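Local coordinates for xylose isomerase domain protein TIM barrel (Planctomyces limnophilus, PDB 3TVA) that binds a magnesium ion within a xylose isomerase-like TIM barrel and probably works as an isomerase, at residues Leu157-Glu162 against Ile181-Ala186; His166-Ile171 against Val203-Arg208; Met188-Thr193 against His211-Leu216. All coordinates share one frame; numbering follows the deposited sequence. Where two conformers were deposited one is given.

Contact 1. Residues Leu157-Glu162 against Ile181-Ala186. With MG (magnesium ion), chain C.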
loop_
_atom_site.group_PDB
_atom_site.type_symbol
_atom_site.label_atom_id
_atom_site.label_comp_id
_atom_site.label_asym_id
_atom_site.label_seq_id
_atom_site.Cartn_x
_atom_site.Cartn_y
_atom_site.Cartn_z
ATOM N N LEU A 157 -4.604 2.227 5.274
ATOM C CA LEU A 157 -4.487 3.398 4.402
ATOM C C LEU A 157 -3.083 3.481 3.854
ATOM O O LEU A 157 -2.105 3.467 4.600
ATOM C CB LEU A 157 -4.803 4.693 5.164
ATOM C CG LEU A 157 -6.206 4.765 5.752
ATOM C CD1 LEU A 157 -6.419 6.031 6.603
ATOM C CD2 LEU A 157 -7.239 4.683 4.622
ATOM N N GLU A 158 -2.979 3.560 2.541
ATOM C CA GLU A 158 -1.696 3.734 1.893
ATOM C C GLU A 158 -1.203 5.178 2.105
ATOM O O GLU A 158 -1.999 6.111 2.052
ATOM C CB GLU A 158 -1.869 3.428 0.415
ATOM C CG GLU A 158 -0.720 3.840 -0.422
ATOM C CD GLU A 158 0.464 2.911 -0.286
ATOM O OE1 GLU A 158 0.420 1.898 0.443
ATOM O OE2 GLU A 158 1.457 3.230 -0.925
ATOM N N THR A 159 0.090 5.356 2.372
ATOM C CA THR A 159 0.664 6.691 2.556
ATOM C C THR A 159 0.419 7.582 1.349
ATOM O O THR A 159 0.813 7.245 0.225
ATOM C CB THR A 159 2.196 6.647 2.679
ATOM O OG1 THR A 159 2.580 5.735 3.697
ATOM C CG2 THR A 159 2.714 8.013 3.022
ATOM N N GLY A 160 -0.200 8.731 1.616
ATOM C CA GLY A 160 -0.655 9.677 0.609
ATOM C C GLY A 160 0.138 10.968 0.554
ATOM O O GLY A 160 1.328 11.022 0.884
ATOM N N GLN A 161 -0.539 12.016 0.108
ATOM C CA GLN A 161 0.044 13.352 0.073
ATOM C C GLN A 161 -0.086 14.085 1.412
ATOM O O GLN A 161 0.556 15.119 1.623
ATOM C CB GLN A 161 -0.604 14.177 -1.038
ATOM C CG GLN A 161 0.135 15.461 -1.409
ATOM C CD GLN A 161 -0.482 16.708 -0.777
ATOM O OE1 GLN A 161 -1.421 16.624 0.024
ATOM N NE2 GLN A 161 0.047 17.873 -1.145
ATOM N N GLU A 162 -0.893 13.548 2.321
ATOM C CA GLU A 162 -1.099 14.204 3.608
ATOM C C GLU A 162 0.196 14.235 4.393
ATOM O O GLU A 162 0.977 13.285 4.375
ATOM C CB GLU A 162 -2.143 13.476 4.472
ATOM C CG GLU A 162 -3.506 13.410 3.868
ATOM C CD GLU A 162 -3.535 12.493 2.670
ATOM O OE1 GLU A 162 -4.014 12.935 1.599
ATOM O OE2 GLU A 162 -3.039 11.348 2.805
ATOM N N ILE A 181 -2.465 1.692 8.822
ATOM C CA ILE A 181 -1.687 2.280 7.741
ATOM C C ILE A 181 -0.847 1.221 7.038
ATOM O O ILE A 181 -0.255 0.353 7.698
ATOM C CB ILE A 181 -0.741 3.353 8.319
ATOM C CG1 ILE A 181 -1.546 4.578 8.779
ATOM C CG2 ILE A 181 0.357 3.748 7.306
ATOM C CD1 ILE A 181 -0.707 5.565 9.567
ATOM N N ASN A 182 -0.823 1.264 5.707
ATOM C CA ASN A 182 0.254 0.617 4.967
ATOM C C ASN A 182 1.295 1.681 4.674
ATOM O O ASN A 182 1.077 2.564 3.828
ATOM C CB ASN A 182 -0.228 0.018 3.640
ATOM C CG ASN A 182 0.884 -0.748 2.921
ATOM O OD1 ASN A 182 1.146 -1.919 3.223
ATOM N ND2 ASN A 182 1.561 -0.081 1.982
ATOM N N PHE A 183 2.442 1.587 5.333
ATOM C CA PHE A 183 3.408 2.669 5.234
ATOM C C PHE A 183 4.294 2.525 3.997
ATOM O O PHE A 183 4.906 1.468 3.767
ATOM C CB PHE A 183 4.266 2.790 6.502
ATOM C CG PHE A 183 5.044 4.086 6.567
ATOM C CD1 PHE A 183 6.353 4.150 6.125
ATOM C CD2 PHE A 183 4.440 5.251 7.035
ATOM C CE1 PHE A 183 7.061 5.353 6.157
ATOM C CE2 PHE A 183 5.138 6.459 7.075
ATOM C CZ PHE A 183 6.443 6.513 6.633
ATOM N N ASP A 184 4.339 3.588 3.199
ATOM C CA ASP A 184 5.187 3.651 2.001
ATOM C C ASP A 184 6.060 4.907 2.008
ATOM O O ASP A 184 5.600 5.984 1.662
ATOM C CB ASP A 184 4.381 3.575 0.701
ATOM C CG ASP A 184 5.283 3.548 -0.542
ATOM O OD1 ASP A 184 6.410 4.082 -0.522
ATOM O OD2 ASP A 184 4.891 2.968 -1.559
ATOM N N PRO A 185 7.309 4.785 2.455
ATOM C CA PRO A 185 8.152 5.986 2.565
ATOM C C PRO A 185 8.430 6.686 1.224
ATOM O O PRO A 185 8.595 7.908 1.202
ATOM C CB PRO A 185 9.441 5.443 3.169
ATOM C CG PRO A 185 9.511 4.017 2.665
ATOM C CD PRO A 185 8.086 3.535 2.522
ATOM N N ALA A 186 8.490 5.935 0.123
ATOM C CA ALA A 186 8.802 6.543 -1.158
ATOM C C ALA A 186 7.698 7.493 -1.595
ATOM O O ALA A 186 7.980 8.511 -2.239
ATOM C CB ALA A 186 9.057 5.481 -2.227
HETATM MG MG MG C . 2.952 1.655 -2.022
#
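Leu157 opens the contact where strands 154-158 and 179-183 run parallel as neighbours in the barrel. Its carbonyl O accepts the backbone N of Asn182 at 2.8 Å, the donor standing well above the carbonyl plane, and the CA-H of Ile181 lies beside the same oxygen, 3.4 Å from CA to O. The side chains of Leu157 and Ile181 share the sheet face covered by helix 164-174, while those of Glu158 and Asn182 project from the other face, into the barrel. Glu158 has CG anti to its backbone N (chi1 168°), and a bend at chi2 folds the chain so that its two oxygens serve different partners. Glu158 OE1 takes Asn182 ND2 on its syn lone pair at 2.8 Å; carboxylate and amide lie side by side, their planes only 23° apart. Glu158 OE2 binds the magnesium ion at 2.4 Å, and Asp184 OD2 reaches the same ion at 2.4 Å with its carboxylate plane turned 86° from that of Glu158. Thr159 leaves the strand, yet its backbone N still meets Asn182 O, 3.3 Å away and nearly along the C=O axis. Thr159 OG1, placed beside its own backbone N, accepts Asp184 N in an almost straight bond of 2.8 Å, so a side chain holds the segments together past the last bridge. His211 and Glu259 complete the metal site, Lys213 donates to Asp184 OD2, and Ser209 and Gln39 both hold Asn182 OD1. With its amide oxygen gripped in this way, Asn182 is a second-shell residue that probably helps, with the metal, to fix the rotation of the Glu158 carboxylate, and the cation together with the ammonium of Lys213 would probably keep both acidic ligands ionised.

Contact 2. Residues His166-Ile171 against Val203-Arg208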
loop_
_atom_site.group_PDB
_atom_site.type_symbol
_atom_site.label_atom_id
_atom_site.label_comp_id
_atom_site.label_asym_id
_atom_site.label_seq_id
_atom_site.Cartn_x
_atom_site.Cartn_y
_atom_site.Cartn_z
ATOM N N HIS A 166 -1.783 15.530 9.538
ATOM C CA HIS A 166 -3.123 15.536 8.937
ATOM C C HIS A 166 -3.680 14.113 8.927
ATOM O O HIS A 166 -4.844 13.883 9.247
ATOM C CB HIS A 166 -3.033 16.094 7.505
ATOM C CG HIS A 166 -4.352 16.452 6.879
ATOM N ND1 HIS A 166 -5.509 16.647 7.603
ATOM C CD2 HIS A 166 -4.683 16.668 5.582
ATOM C CE1 HIS A 166 -6.496 16.962 6.779
ATOM N NE2 HIS A 166 -6.021 16.974 5.548
ATOM N N LEU A 167 -2.830 13.156 8.569
ATOM C CA LEU A 167 -3.206 11.746 8.555
ATOM C C LEU A 167 -3.594 11.245 9.954
ATOM O O LEU A 167 -4.580 10.528 10.122
ATOM C CB LEU A 167 -2.056 10.899 8.012
ATOM C CG LEU A 167 -2.276 9.380 8.030
ATOM C CD1 LEU A 167 -3.477 8.975 7.184
ATOM C CD2 LEU A 167 -1.020 8.667 7.543
ATOM N N LEU A 168 -2.811 11.620 10.955
ATOM C CA LEU A 168 -3.129 11.262 12.332
ATOM C C LEU A 168 -4.488 11.843 12.748
ATOM O O LEU A 168 -5.296 11.183 13.414
ATOM C CB LEU A 168 -2.054 11.797 13.280
ATOM C CG LEU A 168 -0.728 11.042 13.392
ATOM C CD1 LEU A 168 0.310 11.906 14.130
ATOM C CD2 LEU A 168 -0.925 9.710 14.112
ATOM N N GLU A 169 -4.718 13.094 12.374
ATOM C CA GLU A 169 -5.970 13.757 12.665
ATOM C C GLU A 169 -7.153 12.980 12.043
ATOM O O GLU A 169 -8.187 12.783 12.688
ATOM C CB GLU A 169 -5.928 15.189 12.125
ATOM C CG GLU A 169 -7.111 16.032 12.562
ATOM C CD GLU A 169 -7.197 17.378 11.847
ATOM O OE1 GLU A 169 -6.513 17.572 10.814
ATOM O OE2 GLU A 169 -7.957 18.244 12.327
ATOM N N PHE A 170 -6.981 12.522 10.804
ATOM C CA PHE A 170 -8.043 11.799 10.094
ATOM C C PHE A 170 -8.305 10.480 10.784
ATOM O O PHE A 170 -9.457 10.107 11.030
ATOM C CB PHE A 170 -7.654 11.556 8.624
ATOM C CG PHE A 170 -8.676 10.776 7.841
ATOM C CD1 PHE A 170 -9.921 11.325 7.558
ATOM C CD2 PHE A 170 -8.379 9.501 7.362
ATOM C CE1 PHE A 170 -10.874 10.618 6.820
ATOM C CE2 PHE A 170 -9.315 8.783 6.625
ATOM C CZ PHE A 170 -10.569 9.340 6.353
ATOM N N ILE A 171 -7.226 9.764 11.088
ATOM C CA ILE A 171 -7.344 8.468 11.746
ATOM C C ILE A 171 -8.023 8.611 13.102
ATOM O O ILE A 171 -8.854 7.787 13.487
ATOM C CB ILE A 171 -5.961 7.807 11.900
ATOM C CG1 ILE A 171 -5.466 7.314 10.527
ATOM C CG2 ILE A 171 -5.995 6.681 12.929
ATOM C CD1 ILE A 171 -4.035 6.796 10.547
ATOM N N VAL A 203 3.586 8.204 13.122
ATOM C CA VAL A 203 2.406 7.358 12.898
ATOM C C VAL A 203 2.533 5.922 13.403
ATOM O O VAL A 203 1.669 5.088 13.117
ATOM C CB VAL A 203 1.895 7.404 11.436
ATOM C CG1 VAL A 203 1.624 8.853 11.029
ATOM C CG2 VAL A 203 2.879 6.715 10.474
ATOM N N ALA A 204 3.630 5.644 14.107
ATOM C CA ALA A 204 4.059 4.284 14.429
ATOM C C ALA A 204 2.939 3.373 14.954
ATOM O O ALA A 204 2.832 2.221 14.530
ATOM C CB ALA A 204 5.216 4.334 15.452
ATOM N N ARG A 205 2.102 3.886 15.854
ATOM C CA ARG A 205 1.101 3.035 16.510
ATOM C C ARG A 205 0.020 2.531 15.553
ATOM O O ARG A 205 -0.706 1.583 15.882
ATOM C CB ARG A 205 0.469 3.736 17.725
ATOM C CG ARG A 205 -0.409 4.953 17.386
ATOM C CD ARG A 205 -0.740 5.717 18.671
ATOM N NE ARG A 205 -1.491 6.959 18.442
ATOM C CZ ARG A 205 -0.919 8.126 18.157
ATOM N NH1 ARG A 205 0.409 8.199 18.033
ATOM N NH2 ARG A 205 -1.660 9.216 17.986
ATOM N N TYR A 206 -0.118 3.178 14.390
ATOM C CA TYR A 206 -1.083 2.734 13.379
ATOM C C TYR A 206 -0.515 1.884 12.239
ATOM O O TYR A 206 -1.270 1.460 11.371
ATOM C CB TYR A 206 -1.857 3.937 12.798
ATOM C CG TYR A 206 -2.511 4.787 13.855
ATOM C CD1 TYR A 206 -3.500 4.251 14.683
ATOM C CD2 TYR A 206 -2.153 6.129 14.031
ATOM C CE1 TYR A 206 -4.119 5.020 15.662
ATOM C CE2 TYR A 206 -2.788 6.927 15.017
ATOM C CZ TYR A 206 -3.759 6.350 15.829
ATOM O OH TYR A 206 -4.377 7.091 16.810
ATOM N N VAL A 207 0.798 1.644 12.208
ATOM C CA VAL A 207 1.382 0.943 11.060
ATOM C C VAL A 207 1.046 -0.542 11.154
ATOM O O VAL A 207 1.370 -1.182 12.156
ATOM C CB VAL A 207 2.913 1.098 11.050
ATOM C CG1 VAL A 207 3.545 0.174 10.007
ATOM C CG2 VAL A 207 3.297 2.552 10.791
ATOM N N ARG A 208 0.314 -1.069 10.171
ATOM C CA ARG A 208 0.035 -2.504 10.128
ATOM C C ARG A 208 0.717 -3.306 9.015
ATOM O O ARG A 208 0.726 -4.535 9.056
ATOM C CB ARG A 208 -1.482 -2.721 10.022
ATOM C CG ARG A 208 -2.302 -1.934 11.022
ATOM C CD ARG A 208 -2.661 -2.730 12.284
ATOM N NE ARG A 208 -3.771 -2.057 12.952
ATOM C CZ ARG A 208 -5.027 -2.498 12.982
ATOM N NH1 ARG A 208 -5.362 -3.676 12.435
ATOM N NH2 ARG A 208 -5.948 -1.764 13.592
#
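The ring of Tyr206 lies between two aliphatic groups. Over the centre of one face comes Ile171 CG2, in a CH-pi contact 3.6 Å from the ring centroid and 9° off the normal; over the opposite face lies CG of the adjacent Arg205, 3.8 Å above the ring plane. Leu168 meets the same ring at its edge, its CD2 near the plane and 3.5 Å from Tyr206 CE2, the two side chains crossing at about a right angle. Ile171 and Tyr206 approach tip to tip. In the TIM barrel, this is where helix 164-174, in the outer layer, packs against the 3-10 turn 204-206 that leads from helix 196-203 into strand 207-216. With Tyr206 replaced, an alanine here would probably loosen this packing, losing the methyl-on-face contact, the edge contact with Leu168 and the hydrogen bond of the hydroxyl to Glu172. The guanidinium of Arg205 turns one face to Tyr206 CE2, while its NH2 comes within 4.0 Å of Leu168 CD2. Just ahead of the turn, Val203 points its CB toward helix 164-174, and Val203 CG1, anti to the carbonyl carbon, reaches Leu168 CG at 4.0 Å.

Contact 3. Residues Met188-Thr193 against His211-Leu216. With MG (magnesium ion), chain C.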
loop_
_atom_site.group_PDB
_atom_site.type_symbol
_atom_site.label_atom_id
_atom_site.label_comp_id
_atom_site.label_asym_id
_atom_site.label_seq_id
_atom_site.Cartn_x
_atom_site.Cartn_y
_atom_site.Cartn_z
HETATM N N MSE A 188 5.983 9.637 0.136
HETATM C CA MSE A 188 6.126 10.983 0.677
HETATM C C MSE A 188 7.225 11.777 -0.003
HETATM O O MSE A 188 7.180 13.006 -0.038
HETATM C CB MSE A 188 6.357 10.935 2.168
HETATM C CG MSE A 188 5.149 10.429 2.911
HETATM SE SE MSE A 188 5.488 10.780 4.769
HETATM C CE MSE A 188 5.258 12.731 4.773
ATOM N N ILE A 189 8.211 11.073 -0.547
ATOM C CA ILE A 189 9.220 11.721 -1.363
ATOM C C ILE A 189 8.660 12.072 -2.736
ATOM O O ILE A 189 8.945 13.139 -3.280
ATOM C CB ILE A 189 10.473 10.845 -1.477
ATOM C CG1 ILE A 189 11.103 10.694 -0.090
ATOM C CG2 ILE A 189 11.453 11.447 -2.459
ATOM C CD1 ILE A 189 12.372 9.872 -0.065
ATOM N N LEU A 190 7.852 11.172 -3.288
ATOM C CA LEU A 190 7.256 11.398 -4.600
ATOM C C LEU A 190 6.328 12.616 -4.566
ATOM O O LEU A 190 6.422 13.495 -5.426
ATOM C CB LEU A 190 6.529 10.137 -5.083
ATOM C CG LEU A 190 7.441 8.954 -5.428
ATOM C CD1 LEU A 190 6.624 7.682 -5.649
ATOM C CD2 LEU A 190 8.290 9.264 -6.674
ATOM N N TYR A 191 5.469 12.691 -3.552
ATOM C CA TYR A 191 4.625 13.871 -3.359
ATOM C C TYR A 191 5.383 15.106 -2.883
ATOM O O TYR A 191 4.867 16.217 -2.956
ATOM C CB TYR A 191 3.494 13.571 -2.376
ATOM C CG TYR A 191 2.436 12.652 -2.932
ATOM C CD1 TYR A 191 1.511 13.105 -3.860
ATOM C CD2 TYR A 191 2.357 11.334 -2.520
ATOM C CE1 TYR A 191 0.536 12.252 -4.370
ATOM C CE2 TYR A 191 1.403 10.479 -3.024
ATOM C CZ TYR A 191 0.493 10.940 -3.943
ATOM O OH TYR A 191 -0.453 10.072 -4.431
ATOM N N GLY A 192 6.600 14.914 -2.381
ATOM C CA GLY A 192 7.416 16.028 -1.907
ATOM C C GLY A 192 6.924 16.651 -0.601
ATOM O O GLY A 192 7.197 17.808 -0.301
ATOM N N THR A 193 6.179 15.878 0.175
ATOM C CA THR A 193 5.551 16.404 1.376
ATOM C C THR A 193 6.430 16.572 2.630
ATOM O O THR A 193 6.436 17.647 3.246
ATOM C CB THR A 193 4.339 15.567 1.719
ATOM O OG1 THR A 193 4.727 14.198 1.764
ATOM C CG2 THR A 193 3.314 15.731 0.635
ATOM N N HIS A 211 5.375 -0.987 2.598
ATOM C CA HIS A 211 6.002 -1.191 1.311
ATOM C C HIS A 211 7.456 -0.746 1.363
ATOM O O HIS A 211 7.788 0.276 1.979
ATOM C CB HIS A 211 5.218 -0.460 0.216
ATOM C CG HIS A 211 3.900 -1.103 -0.085
ATOM N ND1 HIS A 211 2.903 -0.481 -0.801
ATOM C CD2 HIS A 211 3.411 -2.324 0.249
ATOM C CE1 HIS A 211 1.853 -1.276 -0.890
ATOM N NE2 HIS A 211 2.136 -2.406 -0.266
ATOM N N CYS A 212 8.329 -1.542 0.758
ATOM C CA CYS A 212 9.706 -1.135 0.579
ATOM C C CYS A 212 9.848 -0.659 -0.846
ATOM O O CYS A 212 9.811 -1.453 -1.788
ATOM C CB CYS A 212 10.663 -2.300 0.840
ATOM S SG CYS A 212 10.663 -2.774 2.583
ATOM N N LYS A 213 10.010 0.651 -0.983
ATOM C CA LYS A 213 10.109 1.294 -2.283
ATOM C C LYS A 213 11.002 2.513 -2.075
ATOM O O LYS A 213 11.097 3.027 -0.957
ATOM C CB LYS A 213 8.720 1.709 -2.783
ATOM C CG LYS A 213 8.719 2.108 -4.252
ATOM C CD LYS A 213 7.720 3.207 -4.558
ATOM C CE LYS A 213 6.322 2.726 -4.503
ATOM N NZ LYS A 213 5.350 3.843 -4.238
ATOM N N ASP A 214 11.666 2.981 -3.130
ATOM C CA ASP A 214 12.607 4.095 -2.979
ATOM C C ASP A 214 12.340 5.177 -4.029
ATOM O O ASP A 214 11.770 4.899 -5.088
ATOM C CB ASP A 214 14.051 3.583 -3.096
ATOM C CG ASP A 214 15.057 4.421 -2.289
ATOM O OD1 ASP A 214 14.732 5.554 -1.863
ATOM O OD2 ASP A 214 16.192 3.936 -2.092
ATOM N N ALA A 215 12.751 6.408 -3.737
ATOM C CA ALA A 215 12.540 7.510 -4.671
ATOM C C ALA A 215 13.531 8.640 -4.443
ATOM O O ALA A 215 14.119 8.752 -3.367
ATOM C CB ALA A 215 11.107 8.036 -4.558
ATOM N N LEU A 216 13.695 9.481 -5.460
ATOM C CA LEU A 216 14.515 10.687 -5.365
ATOM C C LEU A 216 13.596 11.894 -5.226
ATOM O O LEU A 216 12.556 11.961 -5.889
ATOM C CB LEU A 216 15.372 10.848 -6.628
ATOM C CG LEU A 216 16.410 9.755 -6.904
ATOM C CD1 LEU A 216 17.036 9.926 -8.309
ATOM C CD2 LEU A 216 17.509 9.758 -5.813
HETATM MG MG MG C . 2.952 1.655 -2.022
#
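Helix 185-190, a short helix following strand 179-183 of the TIM barrel, closes with a Schellman motif and packs through its last turn against the outer part of strand 207-216. The motif is made by Thr193 N, which donates to the O of Met188 (a selenomethionine) at 3.0 Å, and by a weak bond from Gly192 N to Ile189 O, with Gly192 at positive phi as the C-prime residue. No hydrogen bond links the two segments; what joins them is apolar packing over a small patch. The tight part belongs to Ile189 and Leu190. Ile189 points its CB toward the strand, and Ile189 CG2, anti to the backbone N, presses on the main chain, 3.5 Å from Leu216 C. The methyl of Ala215, also directed toward the helix, lies 4.0 Å from Ile189 CG2 and closer still to the leucine, with Leu190 CD2 3.7 Å from Ala215 CB. Asp214 turns its CB away from the helix; its OD1 accepts the backbone N of Ala215 at 2.9 Å, met from above the carboxylate plane, and also Val238 N. The contact is looser at its two ends. Leu216, partly exposed, points its CB away from the helix, and its side chain touches Gln229 and Val231 of strand 229-231, so that mainly its backbone takes part. On the pocket side Leu190, also partly exposed, lies next to a bound glycerol, probably from the crystallisation liquor, and its CD1 comes no nearer than 4.3 Å to Lys213 NZ. The lysine chain is bent at chi2 and chi3, which brings the ammonium to Asp184 beside the metal. Deeper in the barrel, away from the helix, the imidazole of His211 gives NE2 to Gln39 OE1 and binds the magnesium ion through ND1 at 2.5 Å.

In the fold
Contacts 1 and 3, with centres about 9 Å apart, share the magnesium ion and helix 185-190. Phe183 O probably bonds His211 N at 2.8 Å, joining their strands, and a salt bridge of 2.9 Å between Asp184 OD2 and Lys213 NZ ties a ligand of contact 1 to the strand of contact 3. Contact 2 lies farther out: the Leu167 side chain is about 13 Å from the magnesium ion. It reaches contact 1, about 10 Å away (centres), through Ile181, whose CD1 packs 3.7 Å from Ile171 CD1 and whose N lies 2.8 Å from Tyr206 O, a probable hydrogen bond. Contacts 2 and 3, about 17 Å apart between centres, are joined along strand 207-216.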